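PDB 3H04: uncharacterized protein from Staphylococcus aureus subsp. aureus, which is of unknown function but has an alpha/beta-hydrolase fold and is probably an esterase-like serine hydrolase. Local coordinates for residues Val8-Ile20 against His59-Pro71. Numbering follows the deposited sequence.
Sequences VITKDAFALPYTI and HYDLIQLSYRLLP
Arg68 lays its side chain over one face of the Phe14 ring, with CD 3.6 Å from the ring centroid, a CH-pi contact. The chain bends at chi3 (-75°), and the guanidinium beyond it lies flat on Phe14, its plane only 12° from that of the ring. Arg68 meets Asp12 end-on in a bidentate salt bridge: Arg68 NH1 reaches Asp12 OD2 at 2.7 Å in a nearly straight bond, Arg68 NH2 reaches Asp12 OD1 at 2.8 Å, and both oxygens use their syn lone pairs. OD1 is gripped a second time by Thr10 OG1, which comes from above the carboxylate plane and itself accepts the N-H of Phe14, tying the carboxylate to its own type I turn. Arg68 NE turns to Asp81 on helix 75-91, so two acidic residues hold the guanidinium's rotation.

A water accepts from Ser66 N and donates to Pro17 O, linking strand 15-20 to the loop after strand 60-65. Thr19 and Gln64 form an antiparallel hydrogen-bonded pair, with Gln64 N bonded to Thr19 O at 2.8 Å and the return bond weak. On the face turned to helix 75-91, Ile63 sets CG1 beside Ile20 CG1 (3.8 Å) and CG2 against Tyr18 CD1 (3.6 Å). This joins the N-terminal hairpin antiparallel to strand 60-65, from which the sheet runs on parallel, as in the alpha/beta-hydrolase fold.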
ATOM      1  N   VAL A   8      17.577  -5.902  -0.012  1.00 23.63           N
ATOM      2  CA  VAL A   8      18.070  -4.991   0.972  1.00 23.44           C
ATOM      3  C   VAL A   8      18.181  -5.817   2.233  1.00 22.53           C
ATOM      4  O   VAL A   8      17.250  -6.558   2.588  1.00 22.73           O
ATOM      5  CB  VAL A   8      17.115  -3.825   1.228  1.00 22.69           C
ATOM      6  CG1 VAL A   8      17.778  -2.883   2.204  1.00 23.22           C
ATOM      7  CG2 VAL A   8      16.806  -3.071  -0.090  1.00 26.41           C
ATOM      8  N   ILE A   9      19.322  -5.703   2.883  1.00 22.58           N
ATOM      9  CA  ILE A   9      19.608  -6.399   4.134  1.00 21.40           C
ATOM     10  C   ILE A   9      19.231  -5.444   5.279  1.00 20.27           C
ATOM     11  O   ILE A   9      19.789  -4.364   5.366  1.00 20.33           O
ATOM     12  CB  ILE A   9      21.088  -6.776   4.230  1.00 22.13           C
ATOM     13  CG1 ILE A   9      21.499  -7.844   3.176  1.00 22.52           C
ATOM     14  CG2 ILE A   9      21.422  -7.290   5.636  1.00 22.54           C
ATOM     15  CD1 ILE A   9      20.392  -8.911   2.916  1.00 24.57           C
ATOM     16  N   THR A  10      18.261  -5.820   6.114  1.00 17.93           N
ATOM     17  CA  THR A  10      17.807  -4.979   7.253  1.00 17.12           C
ATOM     18  C   THR A  10      18.856  -4.869   8.423  1.00 17.64           C
ATOM     19  O   THR A  10      19.832  -5.658   8.467  1.00 15.31           O
ATOM     20  CB  THR A  10      16.484  -5.510   7.796  1.00 17.50           C
ATOM     21  OG1 THR A  10      16.698  -6.781   8.465  1.00 18.59           O
ATOM     22  CG2 THR A  10      15.438  -5.670   6.616  1.00 17.36           C
ATOM     23  N   LYS A  11      18.626  -3.961   9.386  1.00 16.63           N
ATOM     24  CA  LYS A  11      19.484  -3.864  10.598  1.00 19.41           C
ATOM     25  C   LYS A  11      19.599  -5.183  11.325  1.00 18.53           C
ATOM     26  O   LYS A  11      20.627  -5.437  11.976  1.00 19.62           O
ATOM     27  CB  LYS A  11      18.939  -2.838  11.610  1.00 19.78           C
ATOM     28  CG  LYS A  11      19.405  -1.435  11.415  1.00 24.49           C
ATOM     29  CD  LYS A  11      20.855  -1.216  11.880  1.00 29.23           C
ATOM     30  CE  LYS A  11      21.346   0.219  11.641  1.00 31.48           C
ATOM     31  NZ  LYS A  11      22.833   0.304  11.936  1.00 33.12           N
ATOM     32  N   ASP A  12      18.510  -5.966  11.320  1.00 17.86           N
ATOM     33  CA  ASP A  12      18.506  -7.271  11.919  1.00 18.66           C
ATOM     34  C   ASP A  12      18.880  -8.419  10.973  1.00 18.57           C
ATOM     35  O   ASP A  12      18.674  -9.553  11.319  1.00 18.95           O
ATOM     36  CB  ASP A  12      17.203  -7.561  12.698  1.00 19.21           C
ATOM     37  CG  ASP A  12      15.966  -7.614  11.830  1.00 20.17           C
ATOM     38  OD1 ASP A  12      15.751  -6.725  10.980  1.00 19.89           O
ATOM     39  OD2 ASP A  12      15.144  -8.514  12.042  1.00 26.11           O
ATOM     40  N   ALA A  13      19.498  -8.119   9.841  1.00 17.99           N
ATOM     41  CA  ALA A  13      20.106  -9.133   8.980  1.00 19.17           C
ATOM     42  C   ALA A  13      19.053  -9.942   8.235  1.00 20.09           C
ATOM     43  O   ALA A  13      19.311 -11.089   7.891  1.00 20.62           O
ATOM     44  CB  ALA A  13      21.025 -10.050   9.782  1.00 18.72           C
ATOM     45  N   PHE A  14      17.883  -9.340   7.993  1.00 20.15           N
ATOM     46  CA  PHE A  14      16.792  -9.992   7.252  1.00 21.26           C
ATOM     47  C   PHE A  14      16.841  -9.523   5.814  1.00 21.41           C
ATOM     48  O   PHE A  14      17.011  -8.317   5.581  1.00 21.97           O
ATOM     49  CB  PHE A  14      15.401  -9.673   7.844  1.00 21.18           C
ATOM     50  CG  PHE A  14      14.288 -10.519   7.246  1.00 21.19           C
ATOM     51  CD1 PHE A  14      13.932 -11.747   7.811  1.00 24.14           C
ATOM     52  CD2 PHE A  14      13.617 -10.087   6.100  1.00 25.10           C
ATOM     53  CE1 PHE A  14      12.947 -12.532   7.251  1.00 25.83           C
ATOM     54  CE2 PHE A  14      12.607 -10.877   5.523  1.00 25.37           C
ATOM     55  CZ  PHE A  14      12.283 -12.087   6.091  1.00 26.09           C
ATOM     56  N   ALA A  15      16.687 -10.433   4.852  1.00 22.11           N
ATOM     57  CA  ALA A  15      16.668 -10.038   3.434  1.00 23.73           C
ATOM     58  C   ALA A  15      15.267  -9.576   2.987  1.00 24.16           C
ATOM     59  O   ALA A  15      14.255 -10.279   3.211  1.00 25.16           O
ATOM     60  CB  ALA A  15      17.227 -11.190   2.527  1.00 24.43           C
ATOM     61  N   LEU A  16      15.168  -8.355   2.437  1.00 22.75           N
ATOM     62  CA  LEU A  16      13.918  -7.888   1.858  1.00 22.65           C
ATOM     63  C   LEU A  16      14.139  -7.838   0.371  1.00 21.39           C
ATOM     64  O   LEU A  16      14.891  -6.989  -0.078  1.00 22.40           O
ATOM     65  CB  LEU A  16      13.521  -6.476   2.320  1.00 21.79           C
ATOM     66  CG  LEU A  16      13.187  -6.358   3.790  1.00 23.47           C
ATOM     67  CD1 LEU A  16      12.908  -4.882   4.118  1.00 20.87           C
ATOM     68  CD2 LEU A  16      12.012  -7.303   4.151  1.00 21.59           C
ATOM     69  N   PRO A  17      13.536  -8.767  -0.386  1.00 19.46           N
ATOM     70  CA  PRO A  17      13.708  -8.733  -1.838  1.00 18.45           C
ATOM     71  C   PRO A  17      12.946  -7.565  -2.442  1.00 17.95           C
ATOM     72  O   PRO A  17      11.961  -7.107  -1.865  1.00 16.78           O
ATOM     73  CB  PRO A  17      13.065 -10.053  -2.317  1.00 18.47           C
ATOM     74  CG  PRO A  17      12.047 -10.385  -1.183  1.00 19.33           C
ATOM     75  CD  PRO A  17      12.745  -9.932   0.070  1.00 19.27           C
ATOM     76  N   TYR A  18      13.450  -7.046  -3.551  1.00 16.46           N
ATOM     77  CA  TYR A  18      12.684  -6.165  -4.393  1.00 17.19           C
ATOM     78  C   TYR A  18      13.056  -6.428  -5.841  1.00 17.82           C
ATOM     79  O   TYR A  18      14.145  -6.951  -6.103  1.00 17.45           O
ATOM     80  CB  TYR A  18      12.790  -4.688  -4.002  1.00 16.60           C
ATOM     81  CG  TYR A  18      14.120  -4.016  -4.187  1.00 18.93           C
ATOM     82  CD1 TYR A  18      14.452  -3.403  -5.397  1.00 17.65           C
ATOM     83  CD2 TYR A  18      15.051  -3.977  -3.145  1.00 21.59           C
ATOM     84  CE1 TYR A  18      15.678  -2.760  -5.571  1.00 18.24           C
ATOM     85  CE2 TYR A  18      16.284  -3.350  -3.320  1.00 24.19           C
ATOM     86  CZ  TYR A  18      16.564  -2.737  -4.531  1.00 20.83           C
ATOM     87  OH  TYR A  18      17.738  -2.099  -4.660  1.00 26.26           O
ATOM     88  N   THR A  19      12.099  -6.164  -6.731  1.00 18.30           N
ATOM     89  CA  THR A  19      12.239  -6.314  -8.176  1.00 19.72           C
ATOM     90  C   THR A  19      12.078  -4.975  -8.872  1.00 19.65           C
ATOM     91  O   THR A  19      11.263  -4.116  -8.477  1.00 20.35           O
ATOM     92  CB  THR A  19      11.202  -7.274  -8.799  1.00 19.84           C
ATOM     93  OG1 THR A  19       9.885  -6.696  -8.660  1.00 26.02           O
ATOM     94  CG2 THR A  19      11.229  -8.614  -8.101  1.00 21.22           C
ATOM     95  N   ILE A  20      12.884  -4.779  -9.901  1.00 19.01           N
ATOM     96  CA  ILE A  20      12.783  -3.614 -10.748  1.00 18.52           C
ATOM     97  C   ILE A  20      12.434  -4.116 -12.129  1.00 19.95           C
ATOM     98  O   ILE A  20      13.138  -4.981 -12.685  1.00 17.53           O
ATOM     99  CB  ILE A  20      14.115  -2.825 -10.828  1.00 19.56           C
ATOM    100  CG1 ILE A  20      14.544  -2.357  -9.426  1.00 18.17           C
ATOM    101  CG2 ILE A  20      14.016  -1.644 -11.854  1.00 19.27           C
ATOM    102  CD1 ILE A  20      15.660  -1.321  -9.455  1.00 15.92           C
ATOM    103  N   HIS A  59       7.244   4.248 -19.775  1.00 22.81           N
ATOM    104  CA  HIS A  59       8.228   5.310 -19.593  1.00 22.64           C
ATOM    105  C   HIS A  59       8.768   5.459 -18.171  1.00 21.82           C
ATOM    106  O   HIS A  59       9.660   6.277 -17.944  1.00 21.37           O
ATOM    107  CB  HIS A  59       7.657   6.616 -20.127  1.00 23.48           C
ATOM    108  CG  HIS A  59       7.461   6.609 -21.614  1.00 25.38           C
ATOM    109  ND1 HIS A  59       6.255   6.906 -22.215  1.00 26.33           N
ATOM    110  CD2 HIS A  59       8.317   6.293 -22.621  1.00 26.30           C
ATOM    111  CE1 HIS A  59       6.383   6.801 -23.529  1.00 27.41           C
ATOM    112  NE2 HIS A  59       7.623   6.423 -23.801  1.00 27.52           N
ATOM    113  N   TYR A  60       8.260   4.644 -17.240  1.00 19.91           N
ATOM    114  CA  TYR A  60       8.681   4.668 -15.845  1.00 19.19           C
ATOM    115  C   TYR A  60       9.268   3.317 -15.439  1.00 19.20           C
ATOM    116  O   TYR A  60       8.858   2.269 -15.951  1.00 18.46           O
ATOM    117  CB  TYR A  60       7.494   5.056 -14.940  1.00 18.74           C
ATOM    118  CG  TYR A  60       7.026   6.458 -15.238  1.00 19.32           C
ATOM    119  CD1 TYR A  60       7.631   7.564 -14.637  1.00 23.87           C
ATOM    120  CD2 TYR A  60       6.047   6.696 -16.176  1.00 20.60           C
ATOM    121  CE1 TYR A  60       7.245   8.860 -14.944  1.00 22.01           C
ATOM    122  CE2 TYR A  60       5.649   7.962 -16.468  1.00 19.63           C
ATOM    123  CZ  TYR A  60       6.252   9.053 -15.863  1.00 21.37           C
ATOM    124  OH  TYR A  60       5.853  10.335 -16.206  1.00 20.11           O
ATOM    125  N   ASP A  61      10.240   3.324 -14.531  1.00 18.70           N
ATOM    126  CA  ASP A  61      10.630   2.057 -13.877  1.00 18.64           C
ATOM    127  C   ASP A  61       9.631   1.774 -12.774  1.00 18.82           C
ATOM    128  O   ASP A  61       9.129   2.716 -12.139  1.00 18.88           O
ATOM    129  CB  ASP A  61      12.028   2.148 -13.249  1.00 18.91           C
ATOM    130  CG  ASP A  61      13.145   2.196 -14.294  1.00 20.95           C
ATOM    131  OD1 ASP A  61      12.847   2.338 -15.502  1.00 23.02           O
ATOM    132  OD2 ASP A  61      14.309   2.098 -13.870  1.00 21.07           O
ATOM    133  N   LEU A  62       9.351   0.484 -12.566  1.00 17.83           N
ATOM    134  CA  LEU A  62       8.437   0.008 -11.547  1.00 19.04           C
ATOM    135  C   LEU A  62       9.220  -0.887 -10.592  1.00 17.85           C
ATOM    136  O   LEU A  62       9.801  -1.865 -11.017  1.00 17.78           O
ATOM    137  CB  LEU A  62       7.263  -0.776 -12.158  1.00 17.74           C
ATOM    138  CG  LEU A  62       6.214  -1.219 -11.131  1.00 20.02           C
ATOM    139  CD1 LEU A  62       5.576   0.013 -10.479  1.00 19.14           C
ATOM    140  CD2 LEU A  62       5.163  -2.087 -11.817  1.00 21.75           C
ATOM    141  N   ILE A  63       9.256  -0.517  -9.318  1.00 17.71           N
ATOM    142  CA  ILE A  63      10.021  -1.269  -8.322  1.00 16.98           C
ATOM    143  C   ILE A  63       9.076  -1.857  -7.282  1.00 17.10           C
ATOM    144  O   ILE A  63       8.426  -1.111  -6.580  1.00 17.00           O
ATOM    145  CB  ILE A  63      11.036  -0.381  -7.647  1.00 16.32           C
ATOM    146  CG1 ILE A  63      11.897   0.312  -8.693  1.00 16.45           C
ATOM    147  CG2 ILE A  63      11.928  -1.240  -6.708  1.00 19.16           C
ATOM    148  CD1 ILE A  63      11.556   1.758  -9.035  1.00 15.45           C
ATOM    149  N   GLN A  64       8.984  -3.175  -7.183  1.00 15.88           N
ATOM    150  CA  GLN A  64       8.002  -3.791  -6.301  1.00 17.56           C
ATOM    151  C   GLN A  64       8.647  -4.190  -4.981  1.00 17.60           C
ATOM    152  O   GLN A  64       9.477  -5.107  -4.958  1.00 15.20           O
ATOM    153  CB  GLN A  64       7.333  -4.938  -7.064  1.00 17.68           C
ATOM    154  CG  GLN A  64       6.726  -4.319  -8.300  1.00 24.01           C
ATOM    155  CD  GLN A  64       5.991  -5.233  -9.198  1.00 28.52           C
ATOM    156  OE1 GLN A  64       6.410  -5.401 -10.339  1.00 32.11           O
ATOM    157  NE2 GLN A  64       4.836  -5.757  -8.753  1.00 30.82           N
ATOM    158  N   LEU A  65       8.360  -3.470  -3.906  1.00 16.78           N
ATOM    159  CA  LEU A  65       9.094  -3.734  -2.670  1.00 19.01           C
ATOM    160  C   LEU A  65       8.412  -4.698  -1.753  1.00 16.84           C
ATOM    161  O   LEU A  65       7.243  -4.970  -1.897  1.00 17.31           O
ATOM    162  CB  LEU A  65       9.501  -2.464  -1.882  1.00 20.37           C
ATOM    163  CG  LEU A  65       8.565  -1.558  -1.137  1.00 20.38           C
ATOM    164  CD1 LEU A  65       7.932  -2.175   0.079  1.00 17.42           C
ATOM    165  CD2 LEU A  65       9.377  -0.208  -0.764  1.00 17.10           C
ATOM    166  N   SER A  66       9.178  -5.237  -0.819  1.00 18.03           N
ATOM    167  CA  SER A  66       8.650  -6.192   0.152  1.00 18.53           C
ATOM    168  C   SER A  66       8.882  -5.698   1.562  1.00 17.89           C
ATOM    169  O   SER A  66       9.789  -4.879   1.805  1.00 18.00           O
ATOM    170  CB  SER A  66       9.293  -7.554  -0.072  1.00 19.90           C
ATOM    171  OG  SER A  66       8.854  -8.041  -1.359  1.00 23.80           O
ATOM    172  N   TYR A  67       8.028  -6.163   2.480  1.00 16.82           N
ATOM    173  CA  TYR A  67       8.182  -5.877   3.900  1.00 16.33           C
ATOM    174  C   TYR A  67       7.658  -7.089   4.667  1.00 17.13           C
ATOM    175  O   TYR A  67       6.825  -7.823   4.148  1.00 15.63           O
ATOM    176  CB  TYR A  67       7.395  -4.614   4.294  1.00 16.67           C
ATOM    177  CG  TYR A  67       5.959  -4.660   3.876  1.00 18.08           C
ATOM    178  CD1 TYR A  67       4.987  -5.192   4.730  1.00 20.83           C
ATOM    179  CD2 TYR A  67       5.547  -4.171   2.652  1.00 18.21           C
ATOM    180  CE1 TYR A  67       3.646  -5.237   4.340  1.00 20.41           C
ATOM    181  CE2 TYR A  67       4.203  -4.196   2.260  1.00 20.15           C
ATOM    182  CZ  TYR A  67       3.271  -4.731   3.126  1.00 23.40           C
ATOM    183  OH  TYR A  67       1.973  -4.810   2.738  1.00 23.05           O
ATOM    184  N   ARG A  68       8.126  -7.264   5.903  1.00 16.92           N
ATOM    185  CA  ARG A  68       7.643  -8.356   6.757  1.00 17.42           C
ATOM    186  C   ARG A  68       6.193  -8.089   7.192  1.00 16.89           C
ATOM    187  O   ARG A  68       5.780  -6.968   7.448  1.00 18.73           O
ATOM    188  CB  ARG A  68       8.623  -8.583   7.915  1.00 17.51           C
ATOM    189  CG  ARG A  68       9.885  -9.349   7.473  1.00 17.24           C
ATOM    190  CD  ARG A  68      10.948  -9.398   8.570  1.00 20.49           C
ATOM    191  NE  ARG A  68      11.645  -8.127   8.727  1.00 18.73           N
ATOM    192  CZ  ARG A  68      12.653  -7.953   9.576  1.00 19.07           C
ATOM    193  NH1 ARG A  68      13.052  -8.961  10.368  1.00 15.35           N
ATOM    194  NH2 ARG A  68      13.251  -6.787   9.652  1.00 17.62           N
ATOM    195  N   LEU A  69       5.389  -9.129   7.237  1.00 17.38           N
ATOM    196  CA  LEU A  69       3.990  -8.970   7.533  1.00 17.56           C
ATOM    197  C   LEU A  69       3.625  -9.092   8.999  1.00 18.71           C
ATOM    198  O   LEU A  69       4.301  -9.801   9.788  1.00 19.94           O
ATOM    199  CB  LEU A  69       3.216 -10.018   6.735  1.00 17.44           C
ATOM    200  CG  LEU A  69       3.426  -9.990   5.216  1.00 18.31           C
ATOM    201  CD1 LEU A  69       2.863 -11.277   4.527  1.00 20.07           C
ATOM    202  CD2 LEU A  69       2.922  -8.707   4.534  1.00 20.61           C
ATOM    203  N   LEU A  70       2.509  -8.452   9.362  1.00 18.60           N
ATOM    204  CA  LEU A  70       1.835  -8.791  10.625  1.00 18.81           C
ATOM    205  C   LEU A  70       1.223 -10.189  10.508  1.00 18.36           C
ATOM    206  O   LEU A  70       0.864 -10.599   9.432  1.00 17.89           O
ATOM    207  CB  LEU A  70       0.750  -7.793  10.976  1.00 19.03           C
ATOM    208  CG  LEU A  70       0.986  -6.290  10.906  1.00 19.30           C
ATOM    209  CD1 LEU A  70      -0.410  -5.685  10.989  1.00 19.62           C
ATOM    210  CD2 LEU A  70       1.875  -5.823  12.014  1.00 23.28           C
ATOM    211  N   PRO A  71       1.074 -10.922  11.630  1.00 19.29           N
ATOM    212  CA  PRO A  71       1.363 -10.502  12.996  1.00 20.13           C
ATOM    213  C   PRO A  71       2.734 -10.926  13.513  1.00 19.77           C
ATOM    214  O   PRO A  71       3.024 -10.735  14.681  1.00 19.73           O
ATOM    215  CB  PRO A  71       0.271 -11.229  13.774  1.00 21.31           C
ATOM    216  CG  PRO A  71       0.198 -12.568  13.068  1.00 19.74           C
ATOM    217  CD  PRO A  71       0.301 -12.177  11.598  1.00 20.39           C
TER
HETATM  218  O   HOH W   1      11.945  -4.490  -0.458  1.00 15.21           O